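Local coordinates for DUF1573 domain-containing protein (Porphyromonas gingivalis, PDB 2QSV) that is of unknown function but may contribute to cysteine-type peptidase activity of the full-length protein, of which this is the C-terminal part with two Ig-like domains, at residues N72-L84 / V96-N108. Residues are numbered along the deposited sequence; the frame is centred on the assembly and turned at random.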
loop_
_atom_site.group_PDB
_atom_site.type_symbol
_atom_site.label_atom_id
_atom_site.label_comp_id
_atom_site.label_asym_id
_atom_site.label_seq_id
_atom_site.Cartn_x
_atom_site.Cartn_y
_atom_site.Cartn_z
ATOM N N ASN A 72 7.466 18.068 3.439
ATOM C CA ASN A 72 7.231 18.165 1.985
ATOM C C ASN A 72 7.063 16.810 1.221
ATOM O O ASN A 72 7.114 16.803 -0.015
ATOM C CB ASN A 72 8.326 19.028 1.272
ATOM C CG ASN A 72 8.688 20.329 2.041
ATOM O OD1 ASN A 72 7.797 21.093 2.473
ATOM N ND2 ASN A 72 10.005 20.580 2.205
HETATM N N MSE A 73 6.920 15.672 1.919
HETATM C CA MSE A 73 6.435 14.458 1.238
HETATM C C MSE A 73 4.959 14.745 0.871
HETATM O O MSE A 73 4.164 15.111 1.722
HETATM C CB MSE A 73 6.542 13.207 2.134
HETATM C CG MSE A 73 6.046 11.875 1.490
HETATM SE SE MSE A 73 6.244 10.339 2.485
HETATM C CE MSE A 73 7.708 9.760 1.722
ATOM N N PRO A 74 4.604 14.593 -0.406
ATOM C CA PRO A 74 3.206 14.771 -0.816
ATOM C C PRO A 74 2.295 13.575 -0.388
ATOM O O PRO A 74 2.797 12.437 -0.263
ATOM C CB PRO A 74 3.296 14.833 -2.342
ATOM C CG PRO A 74 4.580 14.133 -2.685
ATOM C CD PRO A 74 5.486 14.177 -1.513
ATOM N N PRO A 75 0.981 13.817 -0.240
ATOM C CA PRO A 75 0.055 12.721 0.101
ATOM C C PRO A 75 -0.069 11.646 -0.997
ATOM O O PRO A 75 0.348 11.849 -2.136
ATOM C CB PRO A 75 -1.283 13.435 0.342
ATOM C CG PRO A 75 -1.176 14.715 -0.356
ATOM C CD PRO A 75 0.275 15.113 -0.403
ATOM N N GLY A 76 -0.637 10.504 -0.645
ATOM C CA GLY A 76 -0.657 9.357 -1.534
ATOM C C GLY A 76 -0.218 8.110 -0.800
ATOM O O GLY A 76 0.319 8.188 0.294
HETATM N N MSE A 77 -0.421 6.960 -1.413
HETATM C CA MSE A 77 -0.006 5.667 -0.837
HETATM C C MSE A 77 1.484 5.486 -1.103
HETATM O O MSE A 77 1.946 5.630 -2.250
HETATM C CB MSE A 77 -0.811 4.546 -1.500
HETATM C CG MSE A 77 -0.560 3.136 -0.916
HETATM SE SE MSE A 77 -1.471 3.002 0.793
HETATM C CE MSE A 77 -3.384 2.902 0.304
ATOM N N LYS A 78 2.251 5.281 -0.033
ATOM C CA LYS A 78 3.684 5.064 -0.131
ATOM C C LYS A 78 3.919 3.590 0.150
ATOM O O LYS A 78 3.328 3.032 1.070
ATOM C CB LYS A 78 4.419 5.934 0.906
ATOM C CG LYS A 78 3.899 7.380 1.045
ATOM C CD LYS A 78 4.169 8.161 -0.274
ATOM C CE LYS A 78 3.571 9.563 -0.223
ATOM N NZ LYS A 78 3.695 10.242 -1.555
ATOM N N ASP A 79 4.737 2.948 -0.657
ATOM C CA ASP A 79 5.097 1.542 -0.472
ATOM C C ASP A 79 6.592 1.473 -0.604
ATOM O O ASP A 79 7.105 1.762 -1.664
ATOM C CB ASP A 79 4.485 0.662 -1.566
ATOM C CG ASP A 79 2.984 0.747 -1.600
ATOM O OD1 ASP A 79 2.329 0.363 -0.609
ATOM O OD2 ASP A 79 2.437 1.183 -2.628
ATOM N N GLU A 80 7.297 1.169 0.486
ATOM C CA GLU A 80 8.754 1.103 0.465
ATOM C C GLU A 80 9.237 -0.098 1.275
ATOM O O GLU A 80 8.663 -0.402 2.318
ATOM C CB GLU A 80 9.361 2.391 1.023
ATOM C CG GLU A 80 9.220 3.648 0.118
ATOM C CD GLU A 80 10.147 4.773 0.556
ATOM O OE1 GLU A 80 11.314 4.516 0.975
ATOM O OE2 GLU A 80 9.704 5.922 0.512
ATOM N N PRO A 81 10.284 -0.794 0.786
ATOM C CA PRO A 81 10.737 -2.004 1.488
ATOM C C PRO A 81 11.597 -1.752 2.733
ATOM O O PRO A 81 12.398 -0.813 2.808
ATOM C CB PRO A 81 11.548 -2.751 0.414
ATOM C CG PRO A 81 12.158 -1.622 -0.427
ATOM C CD PRO A 81 11.077 -0.526 -0.444
ATOM N N LEU A 82 11.407 -2.596 3.728
ATOM C CA LEU A 82 12.388 -2.738 4.795
ATOM C C LEU A 82 13.313 -3.910 4.368
ATOM O O LEU A 82 12.870 -5.053 4.187
ATOM C CB LEU A 82 11.651 -3.012 6.110
ATOM C CG LEU A 82 12.520 -3.300 7.336
ATOM C CD1 LEU A 82 13.036 -1.985 7.885
ATOM C CD2 LEU A 82 11.700 -4.028 8.399
ATOM N N VAL A 83 14.592 -3.633 4.157
ATOM C CA VAL A 83 15.460 -4.684 3.591
ATOM C C VAL A 83 16.296 -5.382 4.676
ATOM O O VAL A 83 17.085 -4.754 5.383
ATOM C CB VAL A 83 16.325 -4.172 2.400
ATOM C CG1 VAL A 83 17.035 -5.361 1.699
ATOM C CG2 VAL A 83 15.438 -3.424 1.395
ATOM N N LEU A 84 16.100 -6.692 4.790
ATOM C CA LEU A 84 16.811 -7.498 5.795
ATOM C C LEU A 84 17.898 -8.396 5.207
ATOM O O LEU A 84 17.621 -9.268 4.396
ATOM C CB LEU A 84 15.819 -8.351 6.589
ATOM C CG LEU A 84 14.745 -7.524 7.298
ATOM C CD1 LEU A 84 13.731 -8.477 7.885
ATOM C CD2 LEU A 84 15.337 -6.586 8.357
ATOM N N VAL A 96 18.911 -12.376 1.536
ATOM C CA VAL A 96 18.372 -11.017 1.616
ATOM C C VAL A 96 16.877 -11.097 1.376
ATOM O O VAL A 96 16.412 -11.745 0.422
ATOM C CB VAL A 96 19.032 -10.046 0.583
ATOM C CG1 VAL A 96 18.272 -8.711 0.512
ATOM C CG2 VAL A 96 20.487 -9.814 0.914
ATOM N N ASP A 97 16.119 -10.458 2.255
ATOM C CA ASP A 97 14.679 -10.373 2.070
ATOM C C ASP A 97 14.105 -9.034 2.498
ATOM O O ASP A 97 14.710 -8.311 3.281
ATOM C CB ASP A 97 13.966 -11.544 2.747
ATOM C CG ASP A 97 13.394 -12.528 1.725
ATOM O OD1 ASP A 97 12.423 -12.117 1.012
ATOM O OD2 ASP A 97 13.918 -13.683 1.620
ATOM N N SER A 98 12.957 -8.694 1.931
ATOM C CA SER A 98 12.317 -7.449 2.269
ATOM C C SER A 98 10.859 -7.604 2.726
ATOM O O SER A 98 10.148 -8.521 2.331
ATOM C CB SER A 98 12.442 -6.453 1.127
ATOM O OG SER A 98 11.711 -6.918 0.036
ATOM N N VAL A 99 10.460 -6.709 3.611
ATOM C CA VAL A 99 9.081 -6.574 4.039
ATOM C C VAL A 99 8.612 -5.245 3.464
ATOM O O VAL A 99 9.290 -4.225 3.637
ATOM C CB VAL A 99 9.004 -6.578 5.603
ATOM C CG1 VAL A 99 7.613 -6.159 6.115
ATOM C CG2 VAL A 99 9.352 -7.990 6.125
HETATM N N MSE A 100 7.475 -5.258 2.779
HETATM C CA MSE A 100 6.906 -4.020 2.242
HETATM C C MSE A 100 6.203 -3.232 3.339
HETATM O O MSE A 100 5.356 -3.761 4.046
HETATM C CB MSE A 100 5.945 -4.292 1.088
HETATM C CG MSE A 100 5.594 -3.023 0.254
HETATM SE SE MSE A 100 7.123 -2.220 -0.713
HETATM C CE MSE A 100 7.889 -3.806 -1.587
ATOM N N VAL A 101 6.576 -1.968 3.487
ATOM C CA VAL A 101 5.964 -1.089 4.442
ATOM C C VAL A 101 5.093 -0.066 3.668
ATOM O O VAL A 101 5.583 0.626 2.764
ATOM C CB VAL A 101 7.049 -0.402 5.298
ATOM C CG1 VAL A 101 6.440 0.403 6.425
ATOM C CG2 VAL A 101 8.097 -1.439 5.842
ATOM N N SER A 102 3.811 0.025 4.028
ATOM C CA SER A 102 2.849 0.923 3.375
ATOM C C SER A 102 2.345 2.015 4.293
ATOM O O SER A 102 2.119 1.805 5.500
ATOM C CB SER A 102 1.653 0.154 2.816
ATOM O OG SER A 102 2.068 -0.622 1.711
ATOM N N LEU A 103 2.195 3.198 3.711
ATOM C CA LEU A 103 1.681 4.367 4.399
ATOM C C LEU A 103 0.610 5.036 3.528
ATOM O O LEU A 103 0.922 5.497 2.416
ATOM C CB LEU A 103 2.824 5.374 4.678
ATOM C CG LEU A 103 2.459 6.755 5.255
ATOM C CD1 LEU A 103 1.753 6.613 6.622
ATOM C CD2 LEU A 103 3.712 7.630 5.345
ATOM N N PRO A 104 -0.648 5.081 4.023
ATOM C CA PRO A 104 -1.689 5.950 3.439
ATOM C C PRO A 104 -1.557 7.368 3.965
ATOM O O PRO A 104 -2.114 7.695 5.002
ATOM C CB PRO A 104 -3.031 5.303 3.902
ATOM C CG PRO A 104 -2.603 4.022 4.786
ATOM C CD PRO A 104 -1.156 4.302 5.176
ATOM N N LEU A 105 -0.794 8.201 3.254
ATOM C CA LEU A 105 -0.495 9.549 3.700
ATOM C C LEU A 105 -1.553 10.484 3.095
ATOM O O LEU A 105 -1.730 10.530 1.854
ATOM C CB LEU A 105 0.934 9.965 3.298
ATOM C CG LEU A 105 1.351 11.372 3.745
ATOM C CD1 LEU A 105 1.361 11.549 5.280
ATOM C CD2 LEU A 105 2.717 11.829 3.145
ATOM N N VAL A 106 -2.292 11.189 3.954
ATOM C CA VAL A 106 -3.377 12.075 3.487
ATOM C C VAL A 106 -3.043 13.564 3.740
ATOM O O VAL A 106 -2.059 13.870 4.408
ATOM C CB VAL A 106 -4.802 11.665 4.086
ATOM C CG1 VAL A 106 -5.159 10.196 3.706
ATOM C CG2 VAL A 106 -4.868 11.867 5.592
ATOM N N ASP A 107 -3.882 14.468 3.235
ATOM C CA ASP A 107 -3.754 15.909 3.504
ATOM C C ASP A 107 -3.935 16.321 4.963
ATOM O O ASP A 107 -4.702 15.714 5.736
ATOM C CB ASP A 107 -4.757 16.701 2.659
ATOM C CG ASP A 107 -4.440 16.626 1.163
ATOM O OD1 ASP A 107 -3.489 17.312 0.735
ATOM O OD2 ASP A 107 -5.108 15.861 0.419
ATOM N N ASN A 108 -3.243 17.393 5.330
ATOM C CA ASN A 108 -3.578 18.090 6.575
ATOM C C ASN A 108 -4.839 18.946 6.415
ATOM O O ASN A 108 -4.763 20.162 6.142
ATOM C CB ASN A 108 -2.369 18.901 7.078
ATOM C CG ASN A 108 -2.622 19.559 8.433
ATOM O OD1 ASN A 108 -3.561 19.223 9.156
ATOM N ND2 ASN A 108 -1.803 20.543 8.749
#
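The carboxylate of D79 meets S102 across a non-hydrogen-bonded pair of an antiparallel beta hairpin, strands 76-87 and 94-105 of the first Ig-like (E-set) domain. S102 OG donates to D79 OD1 at 2.5 Å, coming in nearly along the C-O axis of that oxygen. OD1 also takes a salt bridge from R158 of the second domain, so two donors grip it. P75 CB lies 3.3 Å from L105 O, and P75 CG 3.6 Å from D107 OD1; D107 OD2 turns instead to H153, another link to the second domain. One face of the hairpin carries M77, D79, P81 and V83 beside S98, M100, S102 and P104. M100, a selenomethionine with its chain bent at chi2 (65°) and chi3, lays its selenium, SE, against the backbone of E80, 3.6 Å from E80 C. On the other face, L82, L84, V99, V101, L103 and L105 are buried, and L82 and L84 also touch V39 of strand 35-41. Paired N-H...O bonds run from G76-L105 to L84-D97; segments 76-84 and 96-105 run antiparallel, their directions 149° apart. In the segment leading into strand 76-87, L105 CD2 sits 3.7 Å from CG of M73, also a selenomethionine, and 3.5 Å from P74 O. That same P74 O accepts a 2.7 Å hydrogen bond from K78 NZ, tilted 33° from the carbonyl plane.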